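Local structure of transmembrane oligosaccharyl transferase (Archaeoglobus fulgidus, 3WAJ) at residues Pro70-Tyr73 against Gly77-Thr80; Glu130-Arg135 against Ser439-Ser444; Ile224-Met229 against Ala288-Ala293; Val822-Ser827 against Thr838-Lys843. The protein is a membrane-embedded oligosaccharyl transferase of the STT3/AglB family, joining a GT-C-type bundle of transmembrane helices to a large water-facing part of mixed helices and sheets. All coordinates share one frame; numbering follows the deposited sequence.

Interaction 1 of 4, residues Pro70-Tyr73 against Gly77-Thr80; sequences PFTY and GSYT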
loop_
_atom_site.group_PDB
_atom_site.type_symbol
_atom_site.label_atom_id
_atom_site.label_comp_id
_atom_site.label_asym_id
_atom_site.label_seq_id
_atom_site.Cartn_x
_atom_site.Cartn_y
_atom_site.Cartn_z
ATOM N N PRO A 70 -0.680 3.240 -18.862
ATOM C CA PRO A 70 0.461 2.507 -19.416
ATOM C C PRO A 70 1.780 2.927 -18.783
ATOM O O PRO A 70 2.820 2.318 -19.057
ATOM C CB PRO A 70 0.439 2.899 -20.907
ATOM C CG PRO A 70 -0.269 4.211 -20.938
ATOM C CD PRO A 70 -1.318 4.114 -19.866
ATOM N N PHE A 71 1.727 3.959 -17.948
ATOM C CA PHE A 71 2.926 4.514 -17.324
ATOM C C PHE A 71 3.370 3.635 -16.151
ATOM O O PHE A 71 4.501 3.746 -15.664
ATOM C CB PHE A 71 2.644 5.917 -16.824
ATOM C CG PHE A 71 3.747 6.913 -17.095
ATOM C CD1 PHE A 71 4.907 6.913 -16.329
ATOM C CD2 PHE A 71 3.588 7.897 -18.072
ATOM C CE1 PHE A 71 5.894 7.833 -16.551
ATOM C CE2 PHE A 71 4.580 8.832 -18.295
ATOM C CZ PHE A 71 5.743 8.795 -17.532
ATOM N N THR A 72 2.477 2.760 -15.697
ATOM C CA THR A 72 2.814 1.812 -14.641
ATOM C C THR A 72 2.717 0.357 -15.114
ATOM O O THR A 72 2.242 0.089 -16.220
ATOM C CB THR A 72 1.956 2.042 -13.404
ATOM O OG1 THR A 72 2.548 1.367 -12.292
ATOM C CG2 THR A 72 0.526 1.568 -13.630
ATOM N N TYR A 73 3.185 -0.576 -14.287
ATOM C CA TYR A 73 3.224 -1.989 -14.687
ATOM C C TYR A 73 3.853 -2.144 -16.089
ATOM O O TYR A 73 3.318 -2.818 -16.982
ATOM C CB TYR A 73 1.810 -2.615 -14.588
ATOM C CG TYR A 73 1.724 -4.097 -14.921
ATOM C CD1 TYR A 73 2.826 -4.941 -14.768
ATOM C CD2 TYR A 73 0.544 -4.644 -15.406
ATOM C CE1 TYR A 73 2.749 -6.284 -15.089
ATOM C CE2 TYR A 73 0.455 -5.992 -15.746
ATOM C CZ TYR A 73 1.557 -6.807 -15.583
ATOM O OH TYR A 73 1.469 -8.139 -15.913
ATOM N N GLY A 77 0.988 -1.851 -18.610
ATOM C CA GLY A 77 0.003 -0.856 -18.226
ATOM C C GLY A 77 -1.004 -1.464 -17.264
ATOM O O GLY A 77 -1.179 -2.685 -17.228
ATOM N N SER A 78 -1.669 -0.617 -16.486
ATOM C CA SER A 78 -2.608 -1.070 -15.468
ATOM C C SER A 78 -3.941 -0.338 -15.602
ATOM O O SER A 78 -3.982 0.906 -15.705
ATOM C CB SER A 78 -2.048 -0.792 -14.056
ATOM O OG SER A 78 -1.344 -1.892 -13.520
ATOM N N TYR A 79 -5.031 -1.100 -15.566
ATOM C CA TYR A 79 -6.337 -0.493 -15.371
ATOM C C TYR A 79 -6.349 0.130 -13.993
ATOM O O TYR A 79 -5.740 -0.399 -13.075
ATOM C CB TYR A 79 -7.435 -1.541 -15.446
ATOM C CG TYR A 79 -7.549 -2.157 -16.813
ATOM C CD1 TYR A 79 -8.384 -1.607 -17.772
ATOM C CD2 TYR A 79 -6.822 -3.284 -17.143
ATOM C CE1 TYR A 79 -8.488 -2.163 -19.016
ATOM C CE2 TYR A 79 -6.913 -3.845 -18.379
ATOM C CZ TYR A 79 -7.751 -3.284 -19.313
ATOM O OH TYR A 79 -7.840 -3.852 -20.562
ATOM N N THR A 80 -7.058 1.239 -13.849
ATOM C CA THR A 80 -7.054 1.989 -12.604
ATOM C C THR A 80 -8.319 1.696 -11.820
ATOM O O THR A 80 -9.411 2.125 -12.217
ATOM C CB THR A 80 -6.977 3.514 -12.882
ATOM O OG1 THR A 80 -8.159 3.935 -13.574
ATOM C CG2 THR A 80 -5.807 3.831 -13.767
#
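Tyr73 and Gly77 close the loop between strands 68-69 and 78-79, a short antiparallel hairpin. The bond that does so runs from Gly77 N to Tyr73 O, 3.0 Å long and nearly straight at the hydrogen (163°); with three residues between acceptor and donor, this i+4 to i bond closes an alpha-turn. The amide meets its carbonyl from above the carbonyl plane. Beside it, Gly77 CA leans on Thr72 O at 3.2 Å in a CA-H...O contact, and Gly77 CA also lies only 3.6 Å from Pro70 CA. A backbone that near, with a phi of 92° at Gly77, is a place suited to glycine.

The Tyr73 side chain leaves its backbone toward the second segment. Its CB rests against Ser78 OG at 3.4 Å. With CG anti to the backbone N (chi1 -178°), the ring runs on past the Gly77 carbonyl: CG is 4.0 Å from Gly77 O, CD2 closes to 3.2 Å, and CE2 has already drawn back. The ring therefore meets this oxygen obliquely, through one side near its root, and its far part goes on to meet other residues. Next to it, Thr72 CG2 abuts Ser78 CB at 3.5 Å, a methyl against a methylene.

The Tyr73 ring meets that of Tyr76 and touches Asn568 and Ala572, while Asn534 donates to Gly77 O. Pro70 and Phe71 pack on helix 517-524, and Thr72 touches Glu558 of helix 554-561 and Pro565 of strand 564-565, so the hairpin loop of the membrane part is wedged into the domain that follows.

Interaction 2 of 4, residues Glu130-Arg135 against Ser439-Ser444; sequences EVFDKR and SALALS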
loop_
_atom_site.group_PDB
_atom_site.type_symbol
_atom_site.label_atom_id
_atom_site.label_comp_id
_atom_site.label_asym_id
_atom_site.label_seq_id
_atom_site.Cartn_x
_atom_site.Cartn_y
_atom_site.Cartn_z
ATOM N N GLU A 130 -30.254 8.840 14.334
ATOM C CA GLU A 130 -31.386 8.258 13.617
ATOM C C GLU A 130 -31.771 6.882 14.133
ATOM O O GLU A 130 -32.875 6.391 13.867
ATOM C CB GLU A 130 -31.069 8.182 12.121
ATOM C CG GLU A 130 -31.998 9.010 11.263
ATOM C CD GLU A 130 -32.500 10.242 11.983
ATOM O OE1 GLU A 130 -31.682 11.111 12.348
ATOM O OE2 GLU A 130 -33.725 10.341 12.189
ATOM N N VAL A 131 -30.853 6.255 14.858
ATOM C CA VAL A 131 -31.104 4.940 15.426
ATOM C C VAL A 131 -31.536 5.137 16.859
ATOM O O VAL A 131 -32.521 4.558 17.318
ATOM C CB VAL A 131 -29.848 4.061 15.387
ATOM C CG1 VAL A 131 -30.034 2.823 16.248
ATOM C CG2 VAL A 131 -29.507 3.669 13.943
ATOM N N PHE A 132 -30.800 5.986 17.560
ATOM C CA PHE A 132 -31.101 6.259 18.954
ATOM C C PHE A 132 -31.667 7.668 19.178
ATOM O O PHE A 132 -32.709 8.010 18.613
ATOM C CB PHE A 132 -29.870 5.979 19.815
ATOM C CG PHE A 132 -29.281 4.607 19.590
ATOM C CD1 PHE A 132 -30.026 3.466 19.853
ATOM C CD2 PHE A 132 -27.991 4.459 19.112
ATOM C CE1 PHE A 132 -29.489 2.198 19.651
ATOM C CE2 PHE A 132 -27.447 3.196 18.909
ATOM C CZ PHE A 132 -28.200 2.064 19.181
ATOM N N ASP A 133 -30.983 8.466 19.991
ATOM C CA ASP A 133 -31.422 9.826 20.280
ATOM C C ASP A 133 -30.314 10.835 20.006
ATOM O O ASP A 133 -29.366 10.547 19.275
ATOM C CB ASP A 133 -31.890 9.939 21.733
ATOM C CG ASP A 133 -30.805 9.566 22.725
ATOM O OD1 ASP A 133 -29.652 10.010 22.543
ATOM O OD2 ASP A 133 -31.106 8.827 23.686
ATOM N N LYS A 134 -30.438 12.019 20.597
ATOM C CA LYS A 134 -29.446 13.073 20.417
ATOM C C LYS A 134 -28.292 13.000 21.411
ATOM O O LYS A 134 -27.149 13.306 21.072
ATOM C CB LYS A 134 -30.090 14.449 20.598
ATOM C CG LYS A 134 -30.336 15.195 19.296
ATOM C CD LYS A 134 -31.713 15.836 19.280
ATOM C CE LYS A 134 -32.101 16.277 17.877
ATOM N NZ LYS A 134 -33.278 17.187 17.886
ATOM N N ARG A 135 -28.599 12.594 22.639
ATOM C CA ARG A 135 -27.588 12.480 23.683
ATOM C C ARG A 135 -26.482 11.546 23.205
ATOM O O ARG A 135 -25.297 11.856 23.331
ATOM C CB ARG A 135 -28.216 11.936 24.968
ATOM C CG ARG A 135 -29.458 12.688 25.418
ATOM C CD ARG A 135 -29.262 13.306 26.793
ATOM N NE ARG A 135 -30.301 14.283 27.106
ATOM C CZ ARG A 135 -30.541 14.753 28.326
ATOM N NH1 ARG A 135 -29.814 14.335 29.354
ATOM N NH2 ARG A 135 -31.507 15.640 28.520
ATOM N N SER A 439 -20.399 2.703 21.589
ATOM C CA SER A 439 -19.820 3.227 22.820
ATOM C C SER A 439 -20.616 4.446 23.263
ATOM O O SER A 439 -20.893 4.623 24.452
ATOM C CB SER A 439 -18.345 3.586 22.635
ATOM O OG SER A 439 -17.541 2.434 22.492
ATOM N N ALA A 440 -21.008 5.267 22.290
ATOM C CA ALA A 440 -21.899 6.397 22.542
ATOM C C ALA A 440 -23.265 5.923 23.036
ATOM O O ALA A 440 -24.037 6.698 23.591
ATOM C CB ALA A 440 -22.062 7.220 21.304
ATOM N N LEU A 441 -23.567 4.651 22.802
ATOM C CA LEU A 441 -24.801 4.057 23.284
ATOM C C LEU A 441 -24.576 3.558 24.711
ATOM O O LEU A 441 -25.315 3.928 25.625
ATOM C CB LEU A 441 -25.228 2.930 22.339
ATOM C CG LEU A 441 -26.542 2.177 22.536
ATOM C CD1 LEU A 441 -26.309 0.919 23.350
ATOM C CD2 LEU A 441 -27.604 3.056 23.180
ATOM N N ALA A 442 -23.527 2.754 24.897
ATOM C CA ALA A 442 -23.136 2.244 26.215
ATOM C C ALA A 442 -22.979 3.358 27.251
ATOM O O ALA A 442 -23.238 3.159 28.438
ATOM C CB ALA A 442 -21.852 1.436 26.117
ATOM N N LEU A 443 -22.527 4.521 26.800
ATOM C CA LEU A 443 -22.425 5.681 27.669
ATOM C C LEU A 443 -23.790 6.343 27.834
ATOM O O LEU A 443 -24.257 6.529 28.957
ATOM C CB LEU A 443 -21.390 6.673 27.132
ATOM C CG LEU A 443 -19.933 6.201 27.149
ATOM C CD1 LEU A 443 -19.006 7.277 26.612
ATOM C CD2 LEU A 443 -19.498 5.773 28.542
ATOM N N SER A 444 -24.449 6.664 26.719
ATOM C CA SER A 444 -25.787 7.269 26.750
ATOM C C SER A 444 -26.838 6.293 27.281
ATOM O O SER A 444 -27.949 6.192 26.749
ATOM C CB SER A 444 -26.185 7.776 25.362
ATOM O OG SER A 444 -27.564 8.084 25.275
#
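Phe132 offers one face of its ring to Leu441, and the two side chains cross at about a right angle. Leu441 CD2 stands almost exactly over the ring, 4.0 Å from the centroid and 5° off the normal, a well-centred CH-pi contact. Leu441 CG sits further along the same face, 3.7 Å from Phe132 CZ. The leucine reaches across because its CG is anti to the backbone N (chi1 -176°). On the opposite face of the ring, Val131 CG1 lies 3.4 Å above the plane and over its centre, so the aromatic is sandwiched between its own chain neighbour and the partner helix.

The site joins two parts of the bundle of membrane helices characteristic of GT-C transferases. Phe132 and Asp133 form the break between helices 121-131 and 134-144, and Leu441 and Ser444 belong to helix 429-446. Helices 384-402 and 405-420 enclose the aromatic further, through Arg398, Glu407 and Leu410.

Asp133 occupies the N-cap of helix 134-144. Its CG lies between the backbone N and the carbonyl carbon (chi1 59°), and OD1 accepts a hydrogen bond from Ala136 N at the start of the helix. The carboxylate approaches the other segment only distantly: Asp133 OD1 and Ser444 OG are 3.9 Å apart, beyond hydrogen-bonding distance. Ser444 OG is equally distant, 3.9 Å, from Arg135 CB. Beyond its CB the arginine chain bends at chi2 and carries the guanidinium away from helix 429-446.

Interaction 3 of 4, residues Ile224-Met229 against Ala288-Ala293; sequences IILAFM and AVIAAA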
loop_
_atom_site.group_PDB
_atom_site.type_symbol
_atom_site.label_atom_id
_atom_site.label_comp_id
_atom_site.label_asym_id
_atom_site.label_seq_id
_atom_site.Cartn_x
_atom_site.Cartn_y
_atom_site.Cartn_z
ATOM N N ILE A 224 -26.250 -5.420 2.116
ATOM C CA ILE A 224 -26.446 -5.060 3.524
ATOM C C ILE A 224 -27.830 -4.460 3.778
ATOM O O ILE A 224 -28.580 -4.952 4.614
ATOM C CB ILE A 224 -25.336 -4.108 4.026
ATOM C CG1 ILE A 224 -23.994 -4.850 4.114
ATOM C CG2 ILE A 224 -25.695 -3.508 5.380
ATOM C CD1 ILE A 224 -22.827 -3.953 4.489
ATOM N N ILE A 225 -28.163 -3.398 3.051
ATOM C CA ILE A 225 -29.484 -2.784 3.137
ATOM C C ILE A 225 -30.612 -3.761 2.794
ATOM O O ILE A 225 -31.681 -3.717 3.398
ATOM C CB ILE A 225 -29.575 -1.541 2.232
ATOM C CG1 ILE A 225 -28.541 -0.510 2.668
ATOM C CG2 ILE A 225 -30.982 -0.936 2.274
ATOM C CD1 ILE A 225 -28.517 0.740 1.811
ATOM N N LEU A 226 -30.379 -4.644 1.827
ATOM C CA LEU A 226 -31.399 -5.623 1.463
ATOM C C LEU A 226 -31.633 -6.597 2.608
ATOM O O LEU A 226 -32.752 -7.057 2.808
ATOM C CB LEU A 226 -31.031 -6.363 0.183
ATOM C CG LEU A 226 -31.188 -5.552 -1.097
ATOM C CD1 LEU A 226 -30.628 -6.347 -2.265
ATOM C CD2 LEU A 226 -32.652 -5.188 -1.340
ATOM N N ALA A 227 -30.585 -6.895 3.374
ATOM C CA ALA A 227 -30.755 -7.686 4.596
ATOM C C ALA A 227 -31.682 -6.986 5.603
ATOM O O ALA A 227 -32.426 -7.657 6.327
ATOM C CB ALA A 227 -29.406 -8.028 5.228
ATOM N N PHE A 228 -31.651 -5.651 5.637
ATOM C CA PHE A 228 -32.571 -4.889 6.493
ATOM C C PHE A 228 -34.001 -5.229 6.130
ATOM O O PHE A 228 -34.849 -5.395 7.007
ATOM C CB PHE A 228 -32.404 -3.364 6.348
ATOM C CG PHE A 228 -31.044 -2.839 6.736
ATOM C CD1 PHE A 228 -30.125 -3.631 7.416
ATOM C CD2 PHE A 228 -30.694 -1.537 6.423
ATOM C CE1 PHE A 228 -28.866 -3.134 7.763
ATOM C CE2 PHE A 228 -29.442 -1.032 6.768
ATOM C CZ PHE A 228 -28.530 -1.829 7.441
ATOM N N MET A 229 -34.272 -5.309 4.832
ATOM C CA MET A 229 -35.625 -5.575 4.370
ATOM C C MET A 229 -35.982 -7.033 4.601
ATOM O O MET A 229 -37.079 -7.339 5.071
ATOM C CB MET A 229 -35.795 -5.179 2.904
ATOM C CG MET A 229 -35.472 -3.717 2.657
ATOM S SD MET A 229 -35.523 -3.276 0.917
ATOM C CE MET A 229 -37.223 -3.705 0.537
ATOM N N ALA A 288 -32.749 -2.591 -6.824
ATOM C CA ALA A 288 -33.926 -1.748 -6.980
ATOM C C ALA A 288 -35.124 -2.632 -7.299
ATOM O O ALA A 288 -36.234 -2.402 -6.822
ATOM C CB ALA A 288 -33.703 -0.737 -8.073
ATOM N N VAL A 289 -34.877 -3.650 -8.110
ATOM C CA VAL A 289 -35.901 -4.607 -8.470
ATOM C C VAL A 289 -36.339 -5.444 -7.267
ATOM O O VAL A 289 -37.542 -5.588 -7.038
ATOM C CB VAL A 289 -35.423 -5.492 -9.607
ATOM C CG1 VAL A 289 -36.466 -6.556 -9.914
ATOM C CG2 VAL A 289 -35.141 -4.635 -10.822
ATOM N N ILE A 290 -35.371 -5.985 -6.516
ATOM C CA ILE A 290 -35.650 -6.733 -5.278
ATOM C C ILE A 290 -36.557 -5.932 -4.336
ATOM O O ILE A 290 -37.557 -6.439 -3.815
ATOM C CB ILE A 290 -34.371 -7.034 -4.466
ATOM C CG1 ILE A 290 -33.245 -7.564 -5.347
ATOM C CG2 ILE A 290 -34.689 -7.969 -3.304
ATOM C CD1 ILE A 290 -33.416 -8.958 -5.768
ATOM N N ALA A 291 -36.176 -4.682 -4.104
ATOM C CA ALA A 291 -36.955 -3.788 -3.269
ATOM C C ALA A 291 -38.385 -3.696 -3.790
ATOM O O ALA A 291 -39.332 -3.675 -3.012
ATOM C CB ALA A 291 -36.323 -2.424 -3.237
ATOM N N ALA A 292 -38.533 -3.642 -5.112
ATOM C CA ALA A 292 -39.858 -3.556 -5.725
ATOM C C ALA A 292 -40.631 -4.848 -5.513
ATOM O O ALA A 292 -41.854 -4.823 -5.370
ATOM C CB ALA A 292 -39.749 -3.233 -7.202
ATOM N N ALA A 293 -39.926 -5.978 -5.508
ATOM C CA ALA A 293 -40.580 -7.258 -5.247
ATOM C C ALA A 293 -41.086 -7.281 -3.810
ATOM O O ALA A 293 -42.195 -7.758 -3.538
ATOM C CB ALA A 293 -39.647 -8.408 -5.510
#
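Leu226 and Met229, one turn apart on helix 221-234, face Ile290 and Ala291 of helix 278-303. This is helix-helix packing within the membrane bundle of a GT-C-type transferase, and the two backbones come closest at Leu226 and Ala291, whose CA atoms are 7.5 Å apart.

Branched aliphatic contact makes up one half. Leu226 and Ile290 cross at about a right angle, and a single methyl, Leu226 CD2, does the touching: it lies 4.0 Å from Ile290 CG2 and equally far from Ile290 CB. The leucine thus presses on the beta-branch of the isoleucine.

The other half is the methionine methyl packing on the small Ala291. Helix 243-261 lines this side as well, with Ser247 and Ala250 against the methionine and Ala250 and Val251 against the alanine, so three helices meet here. Both halves are purely apolar. Met229 first extends from its helix with CG anti to the carbonyl carbon, then bends about the CG-SD bond (chi3 59°). That last bend brings the terminal methyl onto the neighbouring backbone, Met229 CE lying 3.8 Å from Ala291 CA and 4.1 Å from Ala291 CB.

Interaction 4 of 4, residues Val822-Ser827 against Thr838-Lys843; sequences VVLPYS and TPYHIK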
loop_
_atom_site.group_PDB
_atom_site.type_symbol
_atom_site.label_atom_id
_atom_site.label_comp_id
_atom_site.label_asym_id
_atom_site.label_seq_id
_atom_site.Cartn_x
_atom_site.Cartn_y
_atom_site.Cartn_z
ATOM N N VAL A 822 35.799 -10.047 -22.390
ATOM C CA VAL A 822 35.179 -9.437 -21.218
ATOM C C VAL A 822 34.330 -8.200 -21.563
ATOM O O VAL A 822 34.703 -7.387 -22.419
ATOM C CB VAL A 822 36.214 -9.151 -20.102
ATOM C CG1 VAL A 822 37.134 -8.021 -20.492
ATOM C CG2 VAL A 822 35.508 -8.840 -18.791
ATOM N N VAL A 823 33.180 -8.084 -20.903
ATOM C CA VAL A 823 32.247 -6.983 -21.136
ATOM C C VAL A 823 32.290 -6.012 -19.946
ATOM O O VAL A 823 32.002 -6.402 -18.812
ATOM C CB VAL A 823 30.814 -7.527 -21.367
ATOM C CG1 VAL A 823 29.880 -6.447 -21.919
ATOM C CG2 VAL A 823 30.859 -8.701 -22.323
ATOM N N LEU A 824 32.665 -4.759 -20.213
ATOM C CA LEU A 824 32.826 -3.737 -19.176
ATOM C C LEU A 824 31.721 -2.676 -19.292
ATOM O O LEU A 824 31.435 -2.193 -20.389
ATOM C CB LEU A 824 34.207 -3.082 -19.291
ATOM C CG LEU A 824 35.403 -4.032 -19.414
ATOM C CD1 LEU A 824 36.729 -3.282 -19.546
ATOM C CD2 LEU A 824 35.459 -4.975 -18.230
ATOM N N PRO A 825 31.087 -2.314 -18.162
ATOM C CA PRO A 825 29.971 -1.361 -18.209
ATOM C C PRO A 825 30.334 0.077 -17.823
ATOM O O PRO A 825 29.499 0.963 -18.003
ATOM C CB PRO A 825 29.005 -1.933 -17.167
ATOM C CG PRO A 825 29.923 -2.521 -16.129
ATOM C CD PRO A 825 31.194 -2.961 -16.842
ATOM N N TYR A 826 31.525 0.320 -17.284
ATOM C CA TYR A 826 31.870 1.690 -16.895
ATOM C C TYR A 826 32.677 2.395 -17.984
ATOM O O TYR A 826 33.588 1.808 -18.572
ATOM C CB TYR A 826 32.624 1.721 -15.561
ATOM C CG TYR A 826 31.754 1.460 -14.347
ATOM C CD1 TYR A 826 30.891 2.443 -13.860
ATOM C CD2 TYR A 826 31.809 0.243 -13.675
ATOM C CE1 TYR A 826 30.099 2.213 -12.741
ATOM C CE2 TYR A 826 31.025 0.012 -12.554
ATOM C CZ TYR A 826 30.180 0.996 -12.097
ATOM O OH TYR A 826 29.411 0.748 -10.996
ATOM N N SER A 827 32.333 3.649 -18.259
ATOM C CA SER A 827 33.103 4.459 -19.210
ATOM C C SER A 827 33.737 5.634 -18.490
ATOM O O SER A 827 33.374 5.953 -17.351
ATOM C CB SER A 827 32.230 4.971 -20.353
ATOM O OG SER A 827 31.298 5.935 -19.894
ATOM N N THR A 838 40.025 5.245 -11.860
ATOM C CA THR A 838 41.206 4.655 -12.491
ATOM C C THR A 838 40.760 4.062 -13.816
ATOM O O THR A 838 39.576 3.810 -14.011
ATOM C CB THR A 838 41.835 3.521 -11.642
ATOM O OG1 THR A 838 41.039 2.335 -11.764
ATOM C CG2 THR A 838 41.963 3.925 -10.164
ATOM N N PRO A 839 41.707 3.837 -14.735
ATOM C CA PRO A 839 41.374 3.032 -15.917
ATOM C C PRO A 839 41.198 1.584 -15.485
ATOM O O PRO A 839 41.515 1.255 -14.337
ATOM C CB PRO A 839 42.625 3.165 -16.789
ATOM C CG PRO A 839 43.721 3.558 -15.840
ATOM C CD PRO A 839 43.066 4.407 -14.806
ATOM N N TYR A 840 40.700 0.729 -16.369
ATOM C CA TYR A 840 40.637 -0.690 -16.049
ATOM C C TYR A 840 42.051 -1.286 -16.048
ATOM O O TYR A 840 42.838 -1.041 -16.969
ATOM C CB TYR A 840 39.779 -1.439 -17.069
ATOM C CG TYR A 840 38.295 -1.129 -17.068
ATOM C CD1 TYR A 840 37.440 -1.722 -16.154
ATOM C CD2 TYR A 840 37.747 -0.282 -18.021
ATOM C CE1 TYR A 840 36.087 -1.461 -16.175
ATOM C CE2 TYR A 840 36.394 -0.012 -18.048
ATOM C CZ TYR A 840 35.572 -0.603 -17.124
ATOM O OH TYR A 840 34.224 -0.337 -17.153
ATOM N N HIS A 841 42.377 -2.062 -15.020
ATOM C CA HIS A 841 43.643 -2.789 -15.004
ATOM C C HIS A 841 43.370 -4.258 -15.338
ATOM O O HIS A 841 42.915 -5.019 -14.479
ATOM C CB HIS A 841 44.340 -2.674 -13.639
ATOM C CG HIS A 841 44.304 -1.296 -13.053
ATOM N ND1 HIS A 841 45.084 -0.264 -13.527
ATOM C CD2 HIS A 841 43.580 -0.782 -12.028
ATOM C CE1 HIS A 841 44.838 0.829 -12.824
ATOM N NE2 HIS A 841 43.929 0.543 -11.908
ATOM N N ILE A 842 43.613 -4.648 -16.589
ATOM C CA ILE A 842 43.492 -6.052 -16.970
ATOM C C ILE A 842 44.771 -6.752 -16.578
ATOM O O ILE A 842 45.860 -6.166 -16.638
ATOM C CB ILE A 842 43.362 -6.263 -18.478
ATOM C CG1 ILE A 842 43.305 -4.941 -19.210
ATOM C CG2 ILE A 842 42.164 -7.136 -18.831
ATOM C CD1 ILE A 842 43.659 -5.112 -20.638
ATOM N N LYS A 843 44.641 -8.017 -16.209
ATOM C CA LYS A 843 45.787 -8.802 -15.820
ATOM C C LYS A 843 45.584 -10.204 -16.358
ATOM O O LYS A 843 44.579 -10.859 -16.059
ATOM C CB LYS A 843 45.932 -8.805 -14.298
ATOM C CG LYS A 843 47.126 -9.571 -13.755
ATOM C CD LYS A 843 47.031 -9.684 -12.236
ATOM C CE LYS A 843 48.197 -10.460 -11.635
ATOM N NZ LYS A 843 49.468 -9.674 -11.656
#
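Leu824 and Tyr840 face each other from segments that run in roughly opposite directions, their CA atoms 8.9 Å apart, too far for strand pairing. The two belong to different sheets of the peripheral domain: strand 819-824 bonds to 780-785 in a mixed sheet, strand 835-844 to 792-800 in an antiparallel one. The contact is therefore packing of one sheet on another through side chains, with the chain of 825-827 turning past the end of the first strand.

Tyr840 fills the gap. Its CG is anti to the carbonyl carbon (chi1 -68°), and the ring extends to the backbone of the first segment. Leu824 lies antiparallel alongside it: Leu824 CD1 is over one face, 3.4 Å from the ring centroid and 8° off the normal, a close CH-pi contact, while Leu824 CB reaches the phenol end, 3.5 Å from Tyr840 OH. The leucine thus follows the ring over most of its length. Val795 and Ala797 of strand 792-800, and Ile853, also pack on this tyrosine.

At its tip the buried hydroxyl is satisfied by the main chain. Tyr840 OH donates to Tyr826 O across 2.6 Å, meeting the carbonyl from the side (C=O...O angle 108°) and only slightly tilted from its plane; that oxygen in turn lies in the plane of the Tyr840 ring, at its edge. The Tyr826 side chain crosses at about a right angle and leads away to bond through its own OH to Met695 N. Near its root, Tyr826 CB lies 3.1 Å from Tyr840 OH.

How the interactions relate
Interactions 1 and 4 are buried and use main-chain polar atoms: a backbone amide closes a turn in interaction 1, a phenol hydroxyl reaches a carbonyl in the loop just past a strand of another sheet in interaction 4. Interactions 2 and 3, in the helical membrane part, are partly buried and rest on apolar packing, with an aromatic face in the former and aliphatic groups and a methionine methyl in the latter. These two lie about 27 Å apart between centres, interaction 3 nested within the chain span that interaction 2 closes, and helix 405-420 touches residues in a segment of each. Interaction 4 stands on the opposite side of the chain's centre, about 76 Å from interaction 2 between centres.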